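Proline dehydrogenase (Bradyrhizobium japonicum USDA 110, PDB 3HAZ) probably oxidises proline to glutamate in two steps, combining an FAD-dependent proline dehydrogenase and an NAD-dependent aldehyde dehydrogenase in one polypeptide. Local coordinates at residues Q393-N398 with E416-H421; F653-P658 with G668-A673; V732-T737 with I758-G763. All blocks are in the same frame, centred on the assembly; numbering follows the deposited sequence.

How the contacts relate
The three contacts fall at the two cofactor sites of this bifunctional chain. Contact 1 belongs to the proline dehydrogenase part and holds FAD; contacts 2 and 3 belong to the aldehyde dehydrogenase part and share NAD. Contact 1 lies on the opposite side of the chain's centre, its own centre about 59 Å from that of contact 2 and about 57 Å from that of contact 3. Contacts 2 and 3, with centres about 12 Å apart, are directly joined: strands 641-656 and 730-734 are neighbours in one sheet, and Gln669 OE1 lies 2.7 Å from Thr734 OG1, a probable hydrogen bond. Contact 3 also contains Glu760, a predicted active-site residue.

Contact 1 (Q393-N398 with E416-H421); sequences QFATHN and EFQRLH. With FAD (flavin-adenine dinucleotide), chain C.
Gln393 and Glu416 converge from adjacent strands by different first torsions: CG of Gln393 stands beside its backbone N (chi1 -49°), CG of Glu416 between N and the carbonyl carbon (chi1 73°), both chains running extended side by side. Gln393 NE2 donates a bent hydrogen bond to Glu416 OE2 at 2.9 Å, from above the carboxylate plane. Two residues on in the strand of Glu416, Gln418 NE2 donates to that oxygen almost end-on, at 2.8 Å. A carboxylate suits this place: one oxygen takes both donors, and its negative charge pairs with Arg441. Phe394 and Phe417 occupy the other sheet face, CB of Phe394 3.8 Å from CD2 of Phe417. The parallel strands belong to a beta-alpha-beta unit of the TIM-type barrel of proline dehydrogenase, with FAD across their C-terminal ends. There the small Ala395 CB lets FAD C8 approach to 3.6 Å. His397 NE2 accepts from Leu420 N at 3.0 Å, in the imidazole plane, just past one strand. His397 N grips FAD O2P (2.7 Å) and Thr396 OG1 grips O1P (2.6 Å); OG1 also accepts from Asn398 N, an ST turn, and Asn398 ND2 donates to O2A of FAD (2.9 Å).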
loop_
_atom_site.group_PDB
_atom_site.type_symbol
_atom_site.label_atom_id
_atom_site.label_comp_id
_atom_site.label_asym_id
_atom_site.label_seq_id
_atom_site.Cartn_x
_atom_site.Cartn_y
_atom_site.Cartn_z
ATOM N N GLN A 393 -49.699 9.524 19.568
ATOM C CA GLN A 393 -49.971 8.617 18.464
ATOM C C GLN A 393 -48.633 8.280 17.822
ATOM O O GLN A 393 -47.990 9.140 17.224
ATOM C CB GLN A 393 -50.879 9.286 17.432
ATOM C CG GLN A 393 -52.123 9.955 18.023
ATOM C CD GLN A 393 -52.771 10.932 17.053
ATOM O OE1 GLN A 393 -52.207 11.980 16.739
ATOM N NE2 GLN A 393 -53.955 10.587 16.572
ATOM N N PHE A 394 -48.207 7.035 17.956
ATOM C CA PHE A 394 -46.884 6.649 17.496
ATOM C C PHE A 394 -46.996 6.003 16.128
ATOM O O PHE A 394 -47.385 4.847 16.009
ATOM C CB PHE A 394 -46.220 5.719 18.514
ATOM C CG PHE A 394 -46.156 6.305 19.900
ATOM C CD1 PHE A 394 -45.255 7.319 20.197
ATOM C CD2 PHE A 394 -47.015 5.867 20.896
ATOM C CE1 PHE A 394 -45.205 7.877 21.465
ATOM C CE2 PHE A 394 -46.967 6.416 22.166
ATOM C CZ PHE A 394 -46.059 7.423 22.452
ATOM N N ALA A 395 -46.689 6.780 15.098
ATOM C CA ALA A 395 -46.725 6.294 13.733
ATOM C C ALA A 395 -45.374 5.686 13.383
ATOM O O ALA A 395 -44.363 6.385 13.346
ATOM C CB ALA A 395 -47.066 7.439 12.775
ATOM N N THR A 396 -45.361 4.382 13.142
ATOM C CA THR A 396 -44.136 3.673 12.800
ATOM C C THR A 396 -44.489 2.284 12.305
ATOM O O THR A 396 -45.476 1.694 12.748
ATOM C CB THR A 396 -43.192 3.548 14.019
ATOM O OG1 THR A 396 -42.088 2.696 13.688
ATOM C CG2 THR A 396 -43.936 2.955 15.210
ATOM N N HIS A 397 -43.685 1.751 11.395
ATOM C CA HIS A 397 -43.864 0.361 10.973
ATOM C C HIS A 397 -42.683 -0.501 11.426
ATOM O O HIS A 397 -42.463 -1.601 10.918
ATOM C CB HIS A 397 -44.057 0.267 9.457
ATOM C CG HIS A 397 -45.081 1.219 8.917
ATOM N ND1 HIS A 397 -44.754 2.268 8.084
ATOM C CD2 HIS A 397 -46.424 1.276 9.085
ATOM C CE1 HIS A 397 -45.852 2.933 7.766
ATOM N NE2 HIS A 397 -46.878 2.353 8.365
ATOM N N ASN A 398 -41.930 0.010 12.391
ATOM C CA ASN A 398 -40.763 -0.694 12.914
ATOM C C ASN A 398 -41.151 -1.536 14.138
ATOM O O ASN A 398 -41.607 -0.988 15.140
ATOM C CB ASN A 398 -39.682 0.334 13.263
ATOM C CG ASN A 398 -38.427 -0.295 13.850
ATOM O OD1 ASN A 398 -38.496 -1.213 14.663
ATOM N ND2 ASN A 398 -37.271 0.217 13.447
ATOM N N GLU A 416 -52.148 5.625 21.039
ATOM C CA GLU A 416 -52.377 4.685 19.949
ATOM C C GLU A 416 -51.110 4.558 19.118
ATOM O O GLU A 416 -50.176 5.359 19.258
ATOM C CB GLU A 416 -53.544 5.152 19.059
ATOM C CG GLU A 416 -53.182 6.359 18.179
ATOM C CD GLU A 416 -54.354 6.920 17.386
ATOM O OE1 GLU A 416 -55.514 6.591 17.710
ATOM O OE2 GLU A 416 -54.108 7.708 16.443
ATOM N N PHE A 417 -51.071 3.535 18.272
ATOM C CA PHE A 417 -50.073 3.461 17.222
ATOM C C PHE A 417 -50.744 3.875 15.910
ATOM O O PHE A 417 -51.972 3.903 15.817
ATOM C CB PHE A 417 -49.499 2.044 17.110
ATOM C CG PHE A 417 -48.654 1.641 18.286
ATOM C CD1 PHE A 417 -49.176 0.836 19.288
ATOM C CD2 PHE A 417 -47.345 2.085 18.396
ATOM C CE1 PHE A 417 -48.402 0.473 20.381
ATOM C CE2 PHE A 417 -46.562 1.727 19.485
ATOM C CZ PHE A 417 -47.091 0.920 20.480
ATOM N N GLN A 418 -49.944 4.188 14.899
ATOM C CA GLN A 418 -50.488 4.472 13.572
ATOM C C GLN A 418 -49.672 3.810 12.474
ATOM O O GLN A 418 -48.496 3.480 12.660
ATOM C CB GLN A 418 -50.555 5.971 13.302
ATOM C CG GLN A 418 -51.292 6.773 14.335
ATOM C CD GLN A 418 -51.450 8.215 13.917
ATOM O OE1 GLN A 418 -50.659 8.727 13.119
ATOM N NE2 GLN A 418 -52.481 8.883 14.448
ATOM N N ARG A 419 -50.309 3.630 11.325
ATOM C CA ARG A 419 -49.658 3.040 10.175
ATOM C C ARG A 419 -50.338 3.516 8.901
ATOM O O ARG A 419 -51.473 3.992 8.929
ATOM C CB ARG A 419 -49.744 1.521 10.247
ATOM C CG ARG A 419 -51.150 0.973 9.990
ATOM C CD ARG A 419 -51.125 -0.540 9.844
ATOM N NE ARG A 419 -52.383 -1.065 9.333
ATOM C CZ ARG A 419 -52.566 -1.495 8.089
ATOM N NH1 ARG A 419 -53.753 -1.949 7.723
ATOM N NH2 ARG A 419 -51.564 -1.469 7.211
ATOM N N LEU A 420 -49.645 3.354 7.781
ATOM C CA LEU A 420 -50.195 3.695 6.480
ATOM C C LEU A 420 -50.708 2.438 5.783
ATOM O O LEU A 420 -50.030 1.410 5.755
ATOM C CB LEU A 420 -49.125 4.373 5.622
ATOM C CG LEU A 420 -49.634 5.215 4.453
ATOM C CD1 LEU A 420 -50.507 6.358 4.959
ATOM C CD2 LEU A 420 -48.464 5.752 3.638
ATOM N N HIS A 421 -51.915 2.514 5.236
ATOM C CA HIS A 421 -52.473 1.397 4.489
ATOM C C HIS A 421 -51.409 0.851 3.528
ATOM O O HIS A 421 -50.729 1.612 2.844
ATOM C CB HIS A 421 -53.736 1.844 3.742
ATOM C CG HIS A 421 -54.663 0.722 3.390
ATOM N ND1 HIS A 421 -54.969 -0.294 4.270
ATOM C CD2 HIS A 421 -55.359 0.462 2.257
ATOM C CE1 HIS A 421 -55.804 -1.139 3.691
ATOM N NE2 HIS A 421 -56.057 -0.703 2.469
HETATM P PA FAD C . -37.740 2.878 10.147
HETATM O O1A FAD C . -37.148 1.901 8.980
HETATM O O2A FAD C . -37.512 2.351 11.492
HETATM O O5B FAD C . -37.003 4.323 10.037
HETATM C C5B FAD C . -36.990 4.959 8.791
HETATM C C4B FAD C . -36.528 6.413 8.958
HETATM O O4B FAD C . -35.380 6.737 9.916
HETATM C C3B FAD C . -36.720 7.481 8.064
HETATM O O3B FAD C . -37.996 7.652 7.473
HETATM C C2B FAD C . -35.992 8.633 8.709
HETATM O O2B FAD C . -36.781 9.599 9.378
HETATM C C1B FAD C . -34.915 8.010 9.523
HETATM N N9A FAD C . -33.615 7.821 8.904
HETATM C C8A FAD C . -33.283 7.011 7.823
HETATM N N7A FAD C . -31.932 7.114 7.627
HETATM C C5A FAD C . -31.425 7.999 8.607
HETATM C C6A FAD C . -30.038 8.503 8.898
HETATM N N6A FAD C . -28.906 8.076 8.083
HETATM N N1A FAD C . -29.829 9.332 9.897
HETATM C C2A FAD C . -30.901 9.752 10.709
HETATM N N3A FAD C . -32.234 9.269 10.428
HETATM C C4A FAD C . -32.449 8.404 9.386
HETATM N N1 FAD C . -43.087 12.127 8.486
HETATM C C2 FAD C . -42.972 13.495 8.427
HETATM O O2 FAD C . -41.740 14.065 8.195
HETATM N N3 FAD C . -44.143 14.317 8.560
HETATM C C4 FAD C . -45.369 13.743 8.748
HETATM O O4 FAD C . -46.500 14.546 8.944
HETATM C C4X FAD C . -45.491 12.313 8.815
HETATM N N5 FAD C . -46.824 11.670 9.030
HETATM C C5X FAD C . -46.925 10.259 9.087
HETATM C C6 FAD C . -48.239 9.630 9.289
HETATM C C7 FAD C . -48.335 8.221 9.351
HETATM C C7M FAD C . -49.702 7.581 9.538
HETATM C C8 FAD C . -47.122 7.380 9.219
HETATM C C8M FAD C . -47.198 5.845 9.277
HETATM C C9 FAD C . -45.868 7.986 9.026
HETATM C C9A FAD C . -45.760 9.454 8.951
HETATM N N10 FAD C . -44.457 10.092 8.748
HETATM C C10 FAD C . -44.364 11.532 8.690
HETATM C "C1'" FAD C . -43.176 9.314 8.774
HETATM C "C2'" FAD C . -42.648 8.818 7.404
HETATM O "O2'" FAD C . -43.679 8.896 6.425
HETATM C "C3'" FAD C . -42.082 7.398 7.569
HETATM O "O3'" FAD C . -43.146 6.455 7.628
HETATM C "C4'" FAD C . -41.191 7.240 8.853
HETATM O "O4'" FAD C . -40.236 8.217 9.088
HETATM C "C5'" FAD C . -40.598 5.811 8.977
HETATM O "O5'" FAD C . -40.277 5.460 10.314
HETATM P P FAD C . -40.385 3.859 10.733
HETATM O O1P FAD C . -40.098 3.694 12.368
HETATM O O2P FAD C . -41.699 3.335 10.346
HETATM O O3P FAD C . -39.315 3.060 9.793
HETATM O O HOH W 1 -52.519 12.051 14.034
#

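Contact 2 (F653-P658 with G668-A673); sequences FVAISP and GQVTAA. With NAD (nicotinamide-adenine-dinucleotide), chain D.
Gln669 reaches from its helix to Ile656 at the end of strand 641-656, its chain extended beyond CG (chi2 -170°) to carry NE2 within 3.1 Å of Ile656 O. The N-H points almost straight at the oxygen (173°), yet this hydrogen bond comes from above the carbonyl plane, well off the lone pairs. Further back along the strand the contacts are apolar and made with alanine methyls: Ala655 CB touches Val670 CG2 at 4.1 Å, and Phe653 CB meets Ala673 CB at 4.0 Å. Alanine suits these places because its lone methyl permits close approach; the axes of 653-656 and 668-673 come within 8.6 Å and run nearly antiparallel (166°). This is the first half of a beta-alpha-beta unit in the Rossmann-like NAD-binding domain of the aldehyde dehydrogenase family. On the side away from the helix, Ile656 CD1 lies 3.6 Å from N3A of NAD, while Ser657 O accepts a hydrogen bond from NAD O3B at 2.8 Å. Beyond this shell, Thr734 OG1 of strand 730-734 holds Gln669 OE1. With N-H and C=O both engaged, the amide is set in one rotation, and the buried Ile656 carbonyl gains a second donor besides the backbone N of Thr734.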
loop_
_atom_site.group_PDB
_atom_site.type_symbol
_atom_site.label_atom_id
_atom_site.label_comp_id
_atom_site.label_asym_id
_atom_site.label_seq_id
_atom_site.Cartn_x
_atom_site.Cartn_y
_atom_site.Cartn_z
ATOM N N PHE A 653 -3.496 42.408 -17.449
ATOM C CA PHE A 653 -4.838 42.069 -17.897
ATOM C C PHE A 653 -5.796 43.216 -17.648
ATOM O O PHE A 653 -5.749 43.876 -16.604
ATOM C CB PHE A 653 -5.351 40.800 -17.216
ATOM C CG PHE A 653 -5.316 39.584 -18.099
ATOM C CD1 PHE A 653 -6.455 39.182 -18.788
ATOM C CD2 PHE A 653 -4.156 38.846 -18.243
ATOM C CE1 PHE A 653 -6.428 38.061 -19.604
ATOM C CE2 PHE A 653 -4.123 37.718 -19.055
ATOM C CZ PHE A 653 -5.264 37.326 -19.733
ATOM N N VAL A 654 -6.645 43.457 -18.637
ATOM C CA VAL A 654 -7.784 44.351 -18.493
ATOM C C VAL A 654 -9.001 43.504 -18.141
ATOM O O VAL A 654 -9.344 42.576 -18.869
ATOM C CB VAL A 654 -8.044 45.111 -19.805
ATOM C CG1 VAL A 654 -9.318 45.947 -19.716
ATOM C CG2 VAL A 654 -6.842 45.974 -20.153
ATOM N N ALA A 655 -9.632 43.803 -17.007
ATOM C CA ALA A 655 -10.833 43.094 -16.583
ATOM C C ALA A 655 -12.046 44.006 -16.683
ATOM O O ALA A 655 -12.070 45.089 -16.095
ATOM C CB ALA A 655 -10.678 42.574 -15.164
ATOM N N ILE A 656 -13.049 43.568 -17.436
ATOM C CA ILE A 656 -14.260 44.352 -17.633
ATOM C C ILE A 656 -15.467 43.525 -17.193
ATOM O O ILE A 656 -15.665 42.413 -17.671
ATOM C CB ILE A 656 -14.417 44.768 -19.107
ATOM C CG1 ILE A 656 -13.276 45.700 -19.524
ATOM C CG2 ILE A 656 -15.765 45.422 -19.332
ATOM C CD1 ILE A 656 -13.204 45.949 -21.011
ATOM N N SER A 657 -16.266 44.075 -16.284
ATOM C CA SER A 657 -17.328 43.313 -15.638
ATOM C C SER A 657 -18.700 43.977 -15.778
ATOM O O SER A 657 -18.781 45.183 -16.014
ATOM C CB SER A 657 -16.988 43.127 -14.157
ATOM O OG SER A 657 -16.676 44.371 -13.554
ATOM N N PRO A 658 -19.782 43.185 -15.619
ATOM C CA PRO A 658 -21.162 43.661 -15.751
ATOM C C PRO A 658 -21.759 44.099 -14.416
ATOM O O PRO A 658 -21.139 43.929 -13.365
ATOM C CB PRO A 658 -21.919 42.414 -16.237
ATOM C CG PRO A 658 -21.006 41.225 -15.938
ATOM C CD PRO A 658 -19.743 41.748 -15.302
ATOM N N GLY A 668 -14.143 37.375 -9.419
ATOM C CA GLY A 668 -13.770 36.149 -10.096
ATOM C C GLY A 668 -12.732 36.424 -11.174
ATOM O O GLY A 668 -11.658 35.824 -11.186
ATOM N N GLN A 669 -13.054 37.346 -12.075
ATOM C CA GLN A 669 -12.162 37.684 -13.178
ATOM C C GLN A 669 -10.852 38.271 -12.669
ATOM O O GLN A 669 -9.781 37.934 -13.163
ATOM C CB GLN A 669 -12.843 38.672 -14.127
ATOM C CG GLN A 669 -14.125 38.129 -14.739
ATOM C CD GLN A 669 -14.653 38.998 -15.854
ATOM O OE1 GLN A 669 -15.053 38.495 -16.899
ATOM N NE2 GLN A 669 -14.653 40.312 -15.642
ATOM N N VAL A 670 -10.944 39.150 -11.677
ATOM C CA VAL A 670 -9.770 39.853 -11.172
ATOM C C VAL A 670 -8.789 38.924 -10.452
ATOM O O VAL A 670 -7.594 38.927 -10.753
ATOM C CB VAL A 670 -10.166 41.031 -10.269
ATOM C CG1 VAL A 670 -8.942 41.575 -9.533
ATOM C CG2 VAL A 670 -10.819 42.132 -11.104
ATOM N N THR A 671 -9.303 38.114 -9.526
ATOM C CA THR A 671 -8.466 37.197 -8.759
ATOM C C THR A 671 -7.882 36.083 -9.627
ATOM O O THR A 671 -6.795 35.591 -9.353
ATOM C CB THR A 671 -9.220 36.573 -7.562
ATOM O OG1 THR A 671 -10.367 35.849 -8.033
ATOM C CG2 THR A 671 -9.658 37.650 -6.572
ATOM N N ALA A 672 -8.595 35.688 -10.675
ATOM C CA ALA A 672 -8.052 34.701 -11.603
ATOM C C ALA A 672 -6.794 35.247 -12.275
ATOM O O ALA A 672 -5.754 34.591 -12.277
ATOM C CB ALA A 672 -9.077 34.324 -12.644
ATOM N N ALA A 673 -6.908 36.443 -12.851
ATOM C CA ALA A 673 -5.789 37.107 -13.523
ATOM C C ALA A 673 -4.620 37.308 -12.564
ATOM O O ALA A 673 -3.474 36.984 -12.885
ATOM C CB ALA A 673 -6.245 38.449 -14.102
HETATM P PA NAD D . -22.482 45.301 -21.578
HETATM O O1A NAD D . -21.950 44.682 -23.001
HETATM O O2A NAD D . -23.542 46.290 -21.831
HETATM O O5B NAD D . -21.178 46.032 -20.835
HETATM C C5B NAD D . -20.534 45.363 -19.759
HETATM C C4B NAD D . -19.148 45.962 -19.476
HETATM O O4B NAD D . -18.354 46.304 -20.675
HETATM C C3B NAD D . -19.154 47.334 -18.685
HETATM O O3B NAD D . -18.337 47.498 -17.567
HETATM C C2B NAD D . -19.111 48.339 -19.833
HETATM O O2B NAD D . -19.029 49.720 -19.557
HETATM C C1B NAD D . -18.102 47.707 -20.689
HETATM N N9A NAD D . -18.167 48.217 -22.067
HETATM C C8A NAD D . -19.246 48.739 -22.706
HETATM N N7A NAD D . -18.843 49.093 -24.027
HETATM C C5A NAD D . -17.476 48.764 -24.169
HETATM C C6A NAD D . -16.591 48.896 -25.233
HETATM N N6A NAD D . -17.054 49.465 -26.489
HETATM N N1A NAD D . -15.301 48.492 -25.101
HETATM C C2A NAD D . -14.866 47.950 -23.904
HETATM N N3A NAD D . -15.735 47.820 -22.854
HETATM C C4A NAD D . -17.044 48.229 -22.988
HETATM O O3 NAD D . -23.020 44.076 -20.565
HETATM P PN NAD D . -23.966 44.456 -19.239
HETATM O O1N NAD D . -25.232 45.420 -19.733
HETATM O O2N NAD D . -23.159 45.153 -18.235
HETATM O O5D NAD D . -24.582 43.061 -18.564
HETATM C C5D NAD D . -25.583 42.326 -19.254
HETATM C C4D NAD D . -24.993 41.282 -20.226
HETATM O O4D NAD D . -23.792 40.533 -19.752
HETATM C C3D NAD D . -25.921 40.161 -20.864
HETATM O O3D NAD D . -26.032 40.072 -22.264
HETATM C C2D NAD D . -25.434 38.927 -20.073
HETATM O O2D NAD D . -25.952 37.637 -20.331
HETATM C C1D NAD D . -23.979 39.162 -20.038
HETATM N N1N NAD D . -23.410 38.364 -18.944
HETATM C C2N NAD D . -22.906 37.079 -19.221
HETATM C C3N NAD D . -22.355 36.273 -18.136
HETATM C C7N NAD D . -21.793 34.873 -18.441
HETATM O O7N NAD D . -21.164 34.311 -17.617
HETATM N N7N NAD D . -21.917 34.313 -19.771
HETATM C C4N NAD D . -22.337 36.805 -16.751
HETATM C C5N NAD D . -22.835 38.082 -16.479
HETATM C C6N NAD D . -23.391 38.904 -17.577
#

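Contact 3 (V732-T737 with I758-G763); sequences VFTGST and IAETGG. With NAD (nicotinamide-adenine-dinucleotide), chain D.
Phe733 and Ala759 pair on adjacent parallel strands of a beta-alpha-beta unit, strand 730-734, helix 737-749 and strand 757-760, in the Rossmann-like NAD-binding domain. Phe733 N donates to Ile758 O at 2.7 Å, and its CB lies 3.8 Å from that same oxygen. With CG anti to the backbone N (chi1 170°), the ring lies with one edge to Ala759 and Thr761 and the other to NAD. On the first, CD2 is 4.2 Å from Ala759 CB, and CE2 4.1 Å from Thr761 CG2. On the other, CE1 comes within 3.3 Å of the ribose oxygen O4B of NAD, and the tip, CZ, is 4.0 Å from phosphate oxygen O1A, which lies in the ring plane. A flat aromatic fits this slot, and glycine suits position 735 because a beta carbon there would run into CZ. The N-cap Ser736 then donates its backbone N to O1A at 2.6 Å; the helix N-terminus would probably favour the negative phosphate. Thr737 OG1 and Thr761 OG1 both bond to Leu961 O, linking the start of helix 737-749 and the turn after strand 757-760. Next to Glu760, predicted to act in catalysis, Thr761 O accepts from N7N of NAD at 2.8 Å.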
loop_
_atom_site.group_PDB
_atom_site.type_symbol
_atom_site.label_atom_id
_atom_site.label_comp_id
_atom_site.label_asym_id
_atom_site.label_seq_id
_atom_site.Cartn_x
_atom_site.Cartn_y
_atom_site.Cartn_z
ATOM N N VAL A 732 -10.149 39.982 -20.056
ATOM C CA VAL A 732 -11.193 39.107 -19.537
ATOM C C VAL A 732 -12.470 39.941 -19.430
ATOM O O VAL A 732 -12.515 40.942 -18.710
ATOM C CB VAL A 732 -10.790 38.470 -18.182
ATOM C CG1 VAL A 732 -10.409 39.543 -17.178
ATOM C CG2 VAL A 732 -11.907 37.564 -17.635
ATOM N N PHE A 733 -13.492 39.539 -20.183
ATOM C CA PHE A 733 -14.711 40.328 -20.331
ATOM C C PHE A 733 -15.980 39.529 -20.054
ATOM O O PHE A 733 -16.116 38.381 -20.480
ATOM C CB PHE A 733 -14.776 40.898 -21.750
ATOM C CG PHE A 733 -16.093 41.519 -22.099
ATOM C CD1 PHE A 733 -16.358 42.838 -21.777
ATOM C CD2 PHE A 733 -17.066 40.786 -22.758
ATOM C CE1 PHE A 733 -17.571 43.413 -22.099
ATOM C CE2 PHE A 733 -18.279 41.355 -23.084
ATOM C CZ PHE A 733 -18.532 42.673 -22.756
ATOM N N THR A 734 -16.912 40.141 -19.340
ATOM C CA THR A 734 -18.245 39.570 -19.222
ATOM C C THR A 734 -19.266 40.658 -19.488
ATOM O O THR A 734 -19.275 41.691 -18.815
ATOM C CB THR A 734 -18.497 38.950 -17.841
ATOM O OG1 THR A 734 -17.564 37.889 -17.620
ATOM C CG2 THR A 734 -19.898 38.388 -17.778
ATOM N N GLY A 735 -20.117 40.433 -20.481
ATOM C CA GLY A 735 -21.070 41.448 -20.895
ATOM C C GLY A 735 -21.805 41.069 -22.164
ATOM O O GLY A 735 -21.976 39.884 -22.466
ATOM N N SER A 736 -22.230 42.075 -22.916
ATOM C CA SER A 736 -23.055 41.837 -24.093
ATOM C C SER A 736 -22.247 41.247 -25.240
ATOM O O SER A 736 -21.094 41.628 -25.463
ATOM C CB SER A 736 -23.727 43.129 -24.549
ATOM O OG SER A 736 -22.801 43.974 -25.208
ATOM N N THR A 737 -22.864 40.320 -25.964
ATOM C CA THR A 737 -22.239 39.706 -27.127
ATOM C C THR A 737 -21.723 40.773 -28.087
ATOM O O THR A 737 -20.668 40.613 -28.706
ATOM C CB THR A 737 -23.222 38.783 -27.872
ATOM O OG1 THR A 737 -23.742 37.804 -26.965
ATOM C CG2 THR A 737 -22.521 38.075 -29.021
ATOM N N ILE A 758 -10.964 36.400 -23.254
ATOM C CA ILE A 758 -11.959 35.552 -22.614
ATOM C C ILE A 758 -13.223 36.374 -22.519
ATOM O O ILE A 758 -13.247 37.401 -21.837
ATOM C CB ILE A 758 -11.532 35.140 -21.196
ATOM C CG1 ILE A 758 -10.268 34.284 -21.248
ATOM C CG2 ILE A 758 -12.656 34.392 -20.490
ATOM C CD1 ILE A 758 -9.664 34.025 -19.883
ATOM N N ALA A 759 -14.268 35.935 -23.218
ATOM C CA ALA A 759 -15.493 36.707 -23.300
ATOM C C ALA A 759 -16.705 35.832 -23.024
ATOM O O ALA A 759 -16.991 34.879 -23.755
ATOM C CB ALA A 759 -15.613 37.386 -24.666
ATOM N N GLU A 760 -17.411 36.163 -21.951
ATOM C CA GLU A 760 -18.606 35.434 -21.574
ATOM C C GLU A 760 -19.771 36.367 -21.813
ATOM O O GLU A 760 -19.818 37.474 -21.275
ATOM C CB GLU A 760 -18.519 34.992 -20.112
ATOM C CG GLU A 760 -17.195 34.300 -19.774
ATOM C CD GLU A 760 -16.994 32.989 -20.535
ATOM O OE1 GLU A 760 -17.680 31.998 -20.205
ATOM O OE2 GLU A 760 -16.147 32.949 -21.458
ATOM N N THR A 761 -20.694 35.932 -22.660
ATOM C CA THR A 761 -21.744 36.813 -23.131
ATOM C C THR A 761 -23.122 36.186 -22.887
ATOM O O THR A 761 -23.249 35.239 -22.109
ATOM C CB THR A 761 -21.504 37.212 -24.609
ATOM O OG1 THR A 761 -21.157 36.051 -25.371
ATOM C CG2 THR A 761 -20.338 38.198 -24.701
ATOM N N GLY A 762 -24.153 36.717 -23.530
ATOM C CA GLY A 762 -25.509 36.344 -23.171
ATOM C C GLY A 762 -25.955 34.960 -23.606
ATOM O O GLY A 762 -25.144 34.085 -23.922
ATOM N N GLY A 763 -27.268 34.758 -23.601
ATOM C CA GLY A 763 -27.860 33.550 -24.131
ATOM C C GLY A 763 -29.351 33.736 -24.344
ATOM O O GLY A 763 -29.955 34.663 -23.812
HETATM P PA NAD D . -22.482 45.301 -21.578
HETATM O O1A NAD D . -21.950 44.682 -23.001
HETATM O O2A NAD D . -23.542 46.290 -21.831
HETATM O O5B NAD D . -21.178 46.032 -20.835
HETATM C C5B NAD D . -20.534 45.363 -19.759
HETATM C C4B NAD D . -19.148 45.962 -19.476
HETATM O O4B NAD D . -18.354 46.304 -20.675
HETATM C C3B NAD D . -19.154 47.334 -18.685
HETATM O O3B NAD D . -18.337 47.498 -17.567
HETATM C C2B NAD D . -19.111 48.339 -19.833
HETATM O O2B NAD D . -19.029 49.720 -19.557
HETATM C C1B NAD D . -18.102 47.707 -20.689
HETATM N N9A NAD D . -18.167 48.217 -22.067
HETATM C C8A NAD D . -19.246 48.739 -22.706
HETATM N N7A NAD D . -18.843 49.093 -24.027
HETATM C C5A NAD D . -17.476 48.764 -24.169
HETATM C C6A NAD D . -16.591 48.896 -25.233
HETATM N N6A NAD D . -17.054 49.465 -26.489
HETATM N N1A NAD D . -15.301 48.492 -25.101
HETATM C C2A NAD D . -14.866 47.950 -23.904
HETATM N N3A NAD D . -15.735 47.820 -22.854
HETATM C C4A NAD D . -17.044 48.229 -22.988
HETATM O O3 NAD D . -23.020 44.076 -20.565
HETATM P PN NAD D . -23.966 44.456 -19.239
HETATM O O1N NAD D . -25.232 45.420 -19.733
HETATM O O2N NAD D . -23.159 45.153 -18.235
HETATM O O5D NAD D . -24.582 43.061 -18.564
HETATM C C5D NAD D . -25.583 42.326 -19.254
HETATM C C4D NAD D . -24.993 41.282 -20.226
HETATM O O4D NAD D . -23.792 40.533 -19.752
HETATM C C3D NAD D . -25.921 40.161 -20.864
HETATM O O3D NAD D . -26.032 40.072 -22.264
HETATM C C2D NAD D . -25.434 38.927 -20.073
HETATM O O2D NAD D . -25.952 37.637 -20.331
HETATM C C1D NAD D . -23.979 39.162 -20.038
HETATM N N1N NAD D . -23.410 38.364 -18.944
HETATM C C2N NAD D . -22.906 37.079 -19.221
HETATM C C3N NAD D . -22.355 36.273 -18.136
HETATM C C7N NAD D . -21.793 34.873 -18.441
HETATM O O7N NAD D . -21.164 34.311 -17.617
HETATM N N7N NAD D . -21.917 34.313 -19.771
HETATM C C4N NAD D . -22.337 36.805 -16.751
HETATM C C5N NAD D . -22.835 38.082 -16.479
HETATM C C6N NAD D . -23.391 38.904 -17.577
#